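Local coordinates for peptidoglycan synthetase penicillin-binding protein 3 (Bifidobacterium adolescentis, PDB 4YE5), which probably binds penicillin and, as a member of the transpeptidase family, is thought to cross-link peptidoglycan in the cell wall, at residues A[153-158]-A[222-227]; A[242-247]-A[275-280]; A[262-265]-A[269-272]; A[490-495]-A[501-506]. All coordinates share one frame; numbering follows the deposited sequence.

Contact 1 of 4, residues A[153-158]-A[222-227]; sequences GTLMGS and DVQWYT
L155 and M156 pack their side chains on helix 221-238, a mostly buried, apolar contact between the two segments that lays the turn before helix 157-160, from the region assigned to the dimerisation family, against the helix that precedes strand 242-249 of the five-stranded antiparallel sheet. One methyl of L155 does most of the touching: CD1 sits over the helix backbone, 3.5 Å from W225 CA, and also meets Q224 CG at 3.7 Å. It reaches there because CG stands anti to the residue's own backbone N (chi1 -180°), which carries the branched end across to the helix. W225 adds its CB, 3.9 Å from L155 CD1, while the methyl lies oblique to the indole. Beside this, M156, a selenomethionine, sets its CB 3.7 Å from Q224 NE2. The amide of Q224 is fixed by partners beyond the contact: NE2 donates to E228, and OE1 accepts from the backbone N of L258. Leucine suits a buried surface of aliphatic stems, M156 adding only the root of its side chain, and glutamine serves because both ends of its amide find partners. The packing is thus apolar, while the E228 carboxylate, bonded to M156 N and Q224 NE2, joins the two segments at its edge.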
loop_
_atom_site.group_PDB
_atom_site.type_symbol
_atom_site.label_atom_id
_atom_site.label_comp_id
_atom_site.label_asym_id
_atom_site.label_seq_id
_atom_site.Cartn_x
_atom_site.Cartn_y
_atom_site.Cartn_z
ATOM N N GLY A 153 -3.936 2.563 15.222
ATOM C CA GLY A 153 -2.593 2.573 15.805
ATOM C C GLY A 153 -1.495 1.996 14.908
ATOM O O GLY A 153 -1.146 2.572 13.873
ATOM N N THR A 154 -0.963 0.845 15.300
ATOM C CA THR A 154 0.110 0.187 14.551
ATOM C C THR A 154 -0.330 -0.591 13.317
ATOM O O THR A 154 0.523 -0.993 12.504
ATOM C CB THR A 154 0.892 -0.807 15.452
ATOM O OG1 THR A 154 -0.015 -1.794 15.952
ATOM C CG2 THR A 154 1.545 -0.064 16.625
ATOM N N LEU A 155 -1.634 -0.847 13.183
ATOM C CA LEU A 155 -2.120 -1.626 12.034
ATOM C C LEU A 155 -1.637 -1.014 10.720
ATOM O O LEU A 155 -1.835 0.169 10.484
ATOM C CB LEU A 155 -3.651 -1.728 12.030
ATOM C CG LEU A 155 -4.223 -2.533 10.849
ATOM C CD1 LEU A 155 -4.014 -4.032 11.054
ATOM C CD2 LEU A 155 -5.702 -2.218 10.658
HETATM N N MSE A 156 -0.986 -1.821 9.881
HETATM C CA MSE A 156 -0.426 -1.364 8.603
HETATM C C MSE A 156 0.221 0.051 8.666
HETATM O O MSE A 156 0.070 0.859 7.750
HETATM C CB MSE A 156 -1.492 -1.457 7.481
HETATM C CG MSE A 156 -2.708 -0.490 7.629
HETATM SE SE MSE A 156 -4.026 -0.658 6.156
HETATM C CE MSE A 156 -5.528 -1.179 7.254
ATOM N N GLY A 157 0.951 0.325 9.745
ATOM C CA GLY A 157 1.429 1.675 10.032
ATOM C C GLY A 157 2.308 2.269 8.945
ATOM O O GLY A 157 2.125 3.418 8.549
ATOM N N SER A 158 3.250 1.489 8.431
ATOM C CA SER A 158 4.184 2.039 7.455
ATOM C C SER A 158 3.567 2.036 6.070
ATOM O O SER A 158 4.004 2.793 5.174
ATOM C CB SER A 158 5.501 1.251 7.449
ATOM O OG SER A 158 5.244 -0.113 7.134
ATOM N N ASP A 222 -9.668 -6.536 8.949
ATOM C CA ASP A 222 -9.629 -7.821 9.662
ATOM C C ASP A 222 -8.608 -8.796 9.071
ATOM O O ASP A 222 -7.905 -9.494 9.809
ATOM C CB ASP A 222 -11.022 -8.462 9.717
ATOM C CG ASP A 222 -12.076 -7.511 10.308
ATOM O OD1 ASP A 222 -11.976 -7.185 11.515
ATOM O OD2 ASP A 222 -12.987 -7.069 9.561
ATOM N N VAL A 223 -8.516 -8.866 7.750
ATOM C CA VAL A 223 -7.487 -9.732 7.151
ATOM C C VAL A 223 -6.084 -9.170 7.431
ATOM O O VAL A 223 -5.144 -9.914 7.725
ATOM C CB VAL A 223 -7.694 -9.891 5.632
ATOM C CG1 VAL A 223 -6.592 -10.764 5.013
ATOM C CG2 VAL A 223 -9.114 -10.485 5.334
ATOM N N GLN A 224 -5.941 -7.855 7.318
ATOM C CA GLN A 224 -4.649 -7.219 7.566
ATOM C C GLN A 224 -4.217 -7.459 9.012
ATOM O O GLN A 224 -3.073 -7.815 9.287
ATOM C CB GLN A 224 -4.734 -5.701 7.300
ATOM C CG GLN A 224 -3.380 -4.976 7.505
ATOM C CD GLN A 224 -2.399 -5.184 6.344
ATOM O OE1 GLN A 224 -2.794 -5.463 5.219
ATOM N NE2 GLN A 224 -1.120 -4.984 6.616
ATOM N N TRP A 225 -5.141 -7.273 9.939
ATOM C CA TRP A 225 -4.829 -7.469 11.355
ATOM C C TRP A 225 -4.415 -8.906 11.622
ATOM O O TRP A 225 -3.419 -9.142 12.307
ATOM C CB TRP A 225 -6.003 -7.099 12.272
ATOM C CG TRP A 225 -5.636 -7.196 13.736
ATOM C CD1 TRP A 225 -5.142 -6.189 14.529
ATOM C CD2 TRP A 225 -5.717 -8.361 14.576
ATOM N NE1 TRP A 225 -4.918 -6.658 15.801
ATOM C CE2 TRP A 225 -5.254 -7.987 15.855
ATOM C CE3 TRP A 225 -6.124 -9.686 14.367
ATOM C CZ2 TRP A 225 -5.189 -8.889 16.920
ATOM C CZ3 TRP A 225 -6.057 -10.581 15.430
ATOM C CH2 TRP A 225 -5.593 -10.178 16.685
ATOM N N TYR A 226 -5.168 -9.869 11.089
ATOM C CA TYR A 226 -4.820 -11.276 11.355
ATOM C C TYR A 226 -3.479 -11.658 10.718
ATOM O O TYR A 226 -2.690 -12.432 11.274
ATOM C CB TYR A 226 -5.928 -12.232 10.910
ATOM C CG TYR A 226 -5.760 -13.626 11.489
ATOM C CD1 TYR A 226 -6.172 -13.922 12.793
ATOM C CD2 TYR A 226 -5.189 -14.628 10.746
ATOM C CE1 TYR A 226 -6.001 -15.199 13.327
ATOM C CE2 TYR A 226 -4.990 -15.905 11.273
ATOM C CZ TYR A 226 -5.410 -16.189 12.556
ATOM O OH TYR A 226 -5.228 -17.466 13.060
ATOM N N THR A 227 -3.214 -11.115 9.533
ATOM C CA THR A 227 -1.968 -11.437 8.859
ATOM C C THR A 227 -0.775 -10.881 9.656
ATOM O O THR A 227 0.242 -11.564 9.818
ATOM C CB THR A 227 -1.968 -10.885 7.422
ATOM O OG1 THR A 227 -3.064 -11.473 6.700
ATOM C CG2 THR A 227 -0.663 -11.237 6.728
#

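Contact 2 of 4, residues A[242-247]-A[275-280]; sequences WGIAMV and ASRAVS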
loop_
_atom_site.group_PDB
_atom_site.type_symbol
_atom_site.label_atom_id
_atom_site.label_comp_id
_atom_site.label_asym_id
_atom_site.label_seq_id
_atom_site.Cartn_x
_atom_site.Cartn_y
_atom_site.Cartn_z
ATOM N N TRP A 242 12.921 -11.212 9.793
ATOM C CA TRP A 242 11.720 -10.466 9.417
ATOM C C TRP A 242 10.828 -11.385 8.620
ATOM O O TRP A 242 11.276 -12.444 8.175
ATOM C CB TRP A 242 12.011 -9.160 8.625
ATOM C CG TRP A 242 12.922 -9.253 7.378
ATOM C CD1 TRP A 242 14.191 -8.730 7.267
ATOM C CD2 TRP A 242 12.616 -9.833 6.086
ATOM N NE1 TRP A 242 14.689 -8.975 6.006
ATOM C CE2 TRP A 242 13.748 -9.630 5.263
ATOM C CE3 TRP A 242 11.510 -10.500 5.552
ATOM C CZ2 TRP A 242 13.804 -10.088 3.939
ATOM C CZ3 TRP A 242 11.564 -10.949 4.224
ATOM C CH2 TRP A 242 12.717 -10.749 3.442
ATOM N N GLY A 243 9.564 -10.999 8.477
ATOM C CA GLY A 243 8.634 -11.764 7.665
ATOM C C GLY A 243 7.711 -10.786 6.962
ATOM O O GLY A 243 7.409 -9.717 7.509
ATOM N N ILE A 244 7.297 -11.127 5.746
ATOM C CA ILE A 244 6.302 -10.317 5.032
ATOM C C ILE A 244 5.271 -11.269 4.436
ATOM O O ILE A 244 5.569 -12.433 4.197
ATOM C CB ILE A 244 6.950 -9.442 3.922
ATOM C CG1 ILE A 244 7.439 -10.285 2.764
ATOM C CG2 ILE A 244 8.114 -8.576 4.467
ATOM C CD1 ILE A 244 8.471 -9.560 1.848
ATOM N N ALA A 245 4.051 -10.788 4.216
ATOM C CA ALA A 245 2.977 -11.644 3.726
ATOM C C ALA A 245 2.026 -10.802 2.924
ATOM O O ALA A 245 1.850 -9.605 3.206
ATOM C CB ALA A 245 2.210 -12.278 4.891
HETATM N N MSE A 246 1.385 -11.427 1.948
HETATM C CA MSE A 246 0.437 -10.730 1.089
HETATM C C MSE A 246 -0.728 -11.640 0.779
HETATM O O MSE A 246 -0.535 -12.843 0.583
HETATM C CB MSE A 246 1.127 -10.341 -0.226
HETATM C CG MSE A 246 0.223 -9.649 -1.195
HETATM SE SE MSE A 246 1.320 -9.123 -2.694
HETATM C CE MSE A 246 0.035 -8.070 -3.613
ATOM N N VAL A 247 -1.934 -11.078 0.734
ATOM C CA VAL A 247 -3.106 -11.835 0.317
ATOM C C VAL A 247 -3.748 -11.118 -0.868
ATOM O O VAL A 247 -4.073 -9.929 -0.774
ATOM C CB VAL A 247 -4.165 -11.956 1.458
ATOM C CG1 VAL A 247 -5.422 -12.675 0.925
ATOM C CG2 VAL A 247 -3.593 -12.689 2.671
ATOM N N ALA A 275 9.451 2.964 3.646
ATOM C CA ALA A 275 8.381 2.084 3.203
ATOM C C ALA A 275 8.344 0.809 4.032
ATOM O O ALA A 275 9.366 0.381 4.596
ATOM C CB ALA A 275 8.584 1.727 1.741
ATOM N N SER A 276 7.165 0.205 4.087
ATOM C CA SER A 276 7.005 -1.129 4.641
ATOM C C SER A 276 7.986 -2.049 3.952
ATOM O O SER A 276 8.154 -1.978 2.722
ATOM C CB SER A 276 5.599 -1.655 4.357
ATOM O OG SER A 276 5.534 -3.038 4.672
ATOM N N ARG A 277 8.632 -2.919 4.718
ATOM C CA ARG A 277 9.500 -3.925 4.103
ATOM C C ARG A 277 8.771 -4.780 3.040
ATOM O O ARG A 277 9.369 -5.187 2.057
ATOM C CB ARG A 277 10.083 -4.844 5.168
ATOM C CG ARG A 277 11.197 -5.702 4.633
ATOM C CD ARG A 277 11.675 -6.699 5.668
ATOM N NE ARG A 277 11.966 -6.082 6.959
ATOM C CZ ARG A 277 13.123 -5.517 7.290
ATOM N NH1 ARG A 277 14.119 -5.444 6.408
ATOM N NH2 ARG A 277 13.270 -5.013 8.502
ATOM N N ALA A 278 7.486 -5.068 3.251
ATOM C CA ALA A 278 6.699 -5.794 2.240
ATOM C C ALA A 278 6.706 -5.077 0.885
ATOM O O ALA A 278 6.739 -5.718 -0.168
ATOM C CB ALA A 278 5.244 -6.019 2.740
ATOM N N VAL A 279 6.679 -3.743 0.907
ATOM C CA VAL A 279 6.734 -2.956 -0.332
ATOM C C VAL A 279 8.121 -2.947 -0.974
ATOM O O VAL A 279 8.251 -3.115 -2.197
ATOM C CB VAL A 279 6.271 -1.468 -0.082
ATOM C CG1 VAL A 279 6.520 -0.584 -1.304
ATOM C CG2 VAL A 279 4.791 -1.417 0.313
ATOM N N SER A 280 9.164 -2.741 -0.161
ATOM C CA SER A 280 10.508 -2.488 -0.704
ATOM C C SER A 280 11.399 -3.715 -0.946
ATOM O O SER A 280 12.249 -3.704 -1.834
ATOM C CB SER A 280 11.268 -1.514 0.209
ATOM O OG SER A 280 11.320 -2.011 1.535
#
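R277 lays its guanidinium flat on the indole of W242, the two planes only 2° apart and their centres 3.9 Å from each other. The charged group is displaced from the middle of the five-membered ring, so this cation-pi stack is off-centre, with R277 NH1 3.4 Å from W242 CD1. Closer to the ring centre lies the last methylene: R277 CD stands 3.3 Å from W242 CD2, over the same ring, in a CH-pi contact. The bend at chi3 (-50°) lets both the methylene and the guanidinium rest on one face. Next along the strand, I244 meets A278, CB to CB at 4.0 Å, and places CG2 3.8 Å from A278 N. A small alanine lets the first turn of helix 277-280 come near the strand, while the branched isoleucine fills the interface. Further out, S276 occupies the N-cap position of that helix, and strand 517-524 pairs with strand 242-249, V522 touching both W242 and I244. D262 and E281 lie near the arginine as long, weak ion pairs. Tryptophan thus offers a broad, polarisable surface to a cation that is only partly buried, and nearby acids would probably help balance its charge, whereas the isoleucine-alanine half relies on apolar packing.

Contact 3 of 4, residues A[262-265]-A[269-272]; sequences DTTE and DQAK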
loop_
_atom_site.group_PDB
_atom_site.type_symbol
_atom_site.label_atom_id
_atom_site.label_comp_id
_atom_site.label_asym_id
_atom_site.label_seq_id
_atom_site.Cartn_x
_atom_site.Cartn_y
_atom_site.Cartn_z
ATOM N N ASP A 262 7.356 -5.842 11.088
ATOM C CA ASP A 262 7.793 -4.703 11.914
ATOM C C ASP A 262 6.579 -4.053 12.553
ATOM O O ASP A 262 5.467 -4.161 12.047
ATOM C CB ASP A 262 8.547 -3.683 11.078
ATOM C CG ASP A 262 9.749 -4.291 10.389
ATOM O OD1 ASP A 262 10.613 -4.834 11.106
ATOM O OD2 ASP A 262 9.788 -4.285 9.132
ATOM N N THR A 263 6.784 -3.361 13.658
ATOM C CA THR A 263 5.661 -2.770 14.369
ATOM C C THR A 263 5.863 -1.263 14.503
ATOM O O THR A 263 6.736 -0.820 15.231
ATOM C CB THR A 263 5.482 -3.440 15.739
ATOM O OG1 THR A 263 5.174 -4.825 15.533
ATOM C CG2 THR A 263 4.346 -2.782 16.529
ATOM N N THR A 264 5.096 -0.475 13.752
ATOM C CA THR A 264 5.216 0.979 13.841
ATOM C C THR A 264 3.835 1.619 13.916
ATOM O O THR A 264 2.890 1.164 13.251
ATOM C CB THR A 264 6.017 1.589 12.638
ATOM O OG1 THR A 264 5.153 1.746 11.514
ATOM C CG2 THR A 264 7.188 0.691 12.219
ATOM N N GLU A 265 3.708 2.656 14.740
ATOM C CA GLU A 265 2.480 3.444 14.796
ATOM C C GLU A 265 2.279 4.163 13.468
ATOM O O GLU A 265 3.223 4.767 12.944
ATOM C CB GLU A 265 2.552 4.467 15.940
ATOM C CG GLU A 265 2.377 3.867 17.329
ATOM C CD GLU A 265 0.917 3.595 17.665
ATOM O OE1 GLU A 265 0.036 4.191 17.010
ATOM O OE2 GLU A 265 0.647 2.790 18.583
ATOM N N ASP A 269 7.229 8.934 13.279
ATOM C CA ASP A 269 8.510 9.163 12.597
ATOM C C ASP A 269 9.027 7.860 11.992
ATOM O O ASP A 269 9.543 7.841 10.870
ATOM C CB ASP A 269 9.560 9.692 13.588
ATOM C CG ASP A 269 9.159 11.026 14.214
ATOM O OD1 ASP A 269 8.580 11.875 13.506
ATOM O OD2 ASP A 269 9.423 11.221 15.418
ATOM N N GLN A 270 8.907 6.781 12.758
ATOM C CA GLN A 270 9.297 5.435 12.304
ATOM C C GLN A 270 8.583 5.071 11.013
ATOM O O GLN A 270 9.188 4.543 10.077
ATOM C CB GLN A 270 8.896 4.388 13.335
ATOM C CG GLN A 270 9.802 4.231 14.531
ATOM C CD GLN A 270 9.164 3.357 15.604
ATOM O OE1 GLN A 270 8.678 3.862 16.616
ATOM N NE2 GLN A 270 9.155 2.040 15.381
ATOM N N ALA A 271 7.278 5.324 10.980
ATOM C CA ALA A 271 6.472 4.969 9.810
ATOM C C ALA A 271 6.887 5.817 8.629
ATOM O O ALA A 271 6.954 5.338 7.509
ATOM C CB ALA A 271 5.013 5.162 10.109
ATOM N N LYS A 272 7.195 7.086 8.891
ATOM C CA LYS A 272 7.581 8.003 7.826
ATOM C C LYS A 272 9.020 7.779 7.350
ATOM O O LYS A 272 9.394 8.228 6.270
ATOM C CB LYS A 272 7.349 9.464 8.254
ATOM C CG LYS A 272 5.892 9.752 8.627
ATOM C CD LYS A 272 5.602 11.244 8.909
ATOM C CE LYS A 272 5.962 11.645 10.315
ATOM N NZ LYS A 272 5.434 13.036 10.637
HETATM O O HOH W 1 5.838 3.419 16.460
#
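T264 holds OG1 between its backbone N and carbonyl carbon (chi1 82°), which turns the hydroxyl oxygen to the methyl of A271: OG1 and A271 CB are 3.7 Å apart. Q270 places CG anti to its carbonyl carbon (chi1 -80°) and then extends, so that its amide runs back along the loop, the glutamine and threonine side chains sliding past each other in opposite directions. The amide nitrogen comes 4.0 Å from the methyl CG2 of T264, while the other end works through water. One water accepts from E265 N at 2.8 Å and donates to Q270 OE1 at 2.9 Å, bridging loop and helix. A271 is the buried member, its CB 3.4 Å from E265 O; the small methyl of alanine fits against that carbonyl at close range. Glutamine suits the exposed flank, being long enough to reach the water and polar enough to use it. S268, between the segments, binds both E265 O and A271 N, closing the short turn on itself. The contact therefore folds the loop after strand 255-260 back on helix 269-273. On other sides, T263 and E265 touch T154 in the loop before helix 157-160, and K272 reaches the backbone oxygen of V163.

Contact 4 of 4, residues A[490-495]-A[501-506]; sequences AEVAGA and SIISDY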
loop_
_atom_site.group_PDB
_atom_site.type_symbol
_atom_site.label_atom_id
_atom_site.label_comp_id
_atom_site.label_asym_id
_atom_site.label_seq_id
_atom_site.Cartn_x
_atom_site.Cartn_y
_atom_site.Cartn_z
ATOM N N ALA A 490 16.395 -18.773 -1.085
ATOM C CA ALA A 490 17.393 -18.030 -1.823
ATOM C C ALA A 490 18.318 -17.346 -0.839
ATOM O O ALA A 490 17.884 -16.938 0.246
ATOM C CB ALA A 490 16.716 -16.990 -2.719
ATOM N N GLU A 491 19.590 -17.220 -1.207
ATOM C CA GLU A 491 20.515 -16.442 -0.400
ATOM C C GLU A 491 20.209 -14.949 -0.525
ATOM O O GLU A 491 19.892 -14.452 -1.614
ATOM C CB GLU A 491 21.970 -16.721 -0.803
ATOM C CG GLU A 491 22.961 -16.019 0.106
ATOM C CD GLU A 491 24.410 -16.284 -0.276
ATOM O OE1 GLU A 491 24.653 -17.169 -1.131
ATOM O OE2 GLU A 491 25.296 -15.610 0.287
ATOM N N VAL A 492 20.271 -14.258 0.610
ATOM C CA VAL A 492 20.101 -12.815 0.669
ATOM C C VAL A 492 21.266 -12.251 1.483
ATOM O O VAL A 492 22.176 -12.993 1.880
ATOM C CB VAL A 492 18.728 -12.401 1.277
ATOM C CG1 VAL A 492 17.567 -12.871 0.367
ATOM C CG2 VAL A 492 18.547 -12.963 2.711
ATOM N N ALA A 493 21.247 -10.938 1.701
ATOM C CA ALA A 493 22.327 -10.232 2.393
ATOM C C ALA A 493 22.525 -10.806 3.796
ATOM O O ALA A 493 21.573 -10.880 4.588
ATOM C CB ALA A 493 22.003 -8.735 2.454
ATOM N N GLY A 494 23.740 -11.254 4.093
ATOM C CA GLY A 494 24.040 -11.857 5.386
ATOM C C GLY A 494 23.844 -10.899 6.552
ATOM O O GLY A 494 24.246 -9.742 6.482
ATOM N N ALA A 495 23.234 -11.376 7.633
ATOM C CA ALA A 495 22.909 -10.519 8.768
ATOM C C ALA A 495 22.869 -11.317 10.052
ATOM O O ALA A 495 22.725 -12.547 10.025
ATOM C CB ALA A 495 21.552 -9.825 8.558
ATOM N N SER A 501 22.851 -15.814 4.859
ATOM C CA SER A 501 21.434 -15.682 5.185
ATOM C C SER A 501 20.600 -16.164 4.018
ATOM O O SER A 501 21.024 -16.074 2.859
ATOM C CB SER A 501 21.062 -14.236 5.522
ATOM O OG SER A 501 21.524 -13.867 6.819
ATOM N N ILE A 502 19.413 -16.673 4.322
ATOM C CA ILE A 502 18.492 -17.092 3.278
ATOM C C ILE A 502 17.087 -16.577 3.578
ATOM O O ILE A 502 16.794 -16.183 4.705
ATOM C CB ILE A 502 18.422 -18.640 3.178
ATOM C CG1 ILE A 502 17.798 -19.217 4.445
ATOM C CG2 ILE A 502 19.835 -19.255 2.959
ATOM C CD1 ILE A 502 16.800 -20.340 4.179
ATOM N N ILE A 503 16.233 -16.551 2.558
ATOM C CA ILE A 503 14.813 -16.398 2.779
ATOM C C ILE A 503 14.171 -17.742 2.491
ATOM O O ILE A 503 14.700 -18.526 1.692
ATOM C CB ILE A 503 14.184 -15.348 1.854
ATOM C CG1 ILE A 503 14.647 -15.586 0.423
ATOM C CG2 ILE A 503 14.594 -13.936 2.313
ATOM C CD1 ILE A 503 13.663 -15.202 -0.601
ATOM N N SER A 504 13.060 -17.998 3.174
ATOM C CA SER A 504 12.122 -19.069 2.861
ATOM C C SER A 504 10.892 -18.402 2.250
ATOM O O SER A 504 10.293 -17.529 2.879
ATOM C CB SER A 504 11.713 -19.766 4.165
ATOM O OG SER A 504 10.617 -20.658 4.009
ATOM N N ASP A 505 10.514 -18.791 1.032
ATOM C CA ASP A 505 9.307 -18.234 0.420
ATOM C C ASP A 505 8.330 -19.330 0.064
ATOM O O ASP A 505 8.708 -20.496 -0.102
ATOM C CB ASP A 505 9.583 -17.265 -0.761
ATOM C CG ASP A 505 10.327 -17.905 -1.939
ATOM O OD1 ASP A 505 10.713 -19.079 -1.858
ATOM O OD2 ASP A 505 10.550 -17.208 -2.971
ATOM N N TYR A 506 7.064 -18.959 -0.038
ATOM C CA TYR A 506 6.026 -19.951 -0.236
ATOM C C TYR A 506 4.822 -19.200 -0.737
ATOM O O TYR A 506 4.466 -18.175 -0.177
ATOM C CB TYR A 506 5.703 -20.650 1.103
ATOM C CG TYR A 506 5.064 -22.037 0.966
ATOM C CD1 TYR A 506 3.684 -22.184 0.752
ATOM C CD2 TYR A 506 5.834 -23.195 1.087
ATOM C CE1 TYR A 506 3.093 -23.486 0.645
ATOM C CE2 TYR A 506 5.252 -24.483 0.978
ATOM C CZ TYR A 506 3.887 -24.616 0.762
ATOM O OH TYR A 506 3.323 -25.899 0.656
HETATM O O HOH W 2 24.332 -14.018 2.790
#
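S501 faces the chain end of 490-495 with both its backbone and its hydroxyl. Its carbonyl oxygen accepts from V492 N at 3.0 Å, the N-H running fairly straight at 165° although the donor stands above the carbonyl plane. With OG anti to the carbonyl carbon (chi1 -75°), the hydroxyl accepts from A495 N at 3.1 Å, holding the turn of the hairpin, and OG is also hydrogen-bonded to D525, just after strand 517-524. Serine suits this place because its short hydroxyl can take the A495 N-H of the turn and also meet D525. I503 is the next anchor: its N donates to A490 O at 2.9 Å, and A490 N returns a longer bond to I503 O, 3.3 Å, a hydrogen-bonded pair of this antiparallel ladder. Its CG2 packs on V492 CG1 at 3.7 Å, the two branched side chains crossing at about a right angle, and A490 supplies a small neighbour on that face. Near the turn a water donates to V492 O, 2.6 Å away, and to E491 OE2, and accepts from S501 N. Strands 484-492 and 501-510 are thus a beta hairpin held by backbone bonds, with apolar packing of A490, V492 and I503 on one face and a polar, water-bonded turn.

Overall arrangement
Contacts 1 and 2 are largely buried, contact 3 lies at the surface and contact 4 is partly buried, with A490, S501 and I503 inside and its turn exposed. Contacts 2 and 4 share the five-stranded antiparallel sheet and touch where W242 meets I503, whereas contacts 1 and 4 stay apart, their nearest atoms about 11 Å from each other. Contact 3 borders both of the first two: T154 lies on its loop, and D262 makes a long, weak ion pair with R277. The chemistry follows position: aliphatic packing in contact 1, a cation-pi stack beside apolar packing in contact 2, a water bridge in contact 3, and backbone pairing in contact 4.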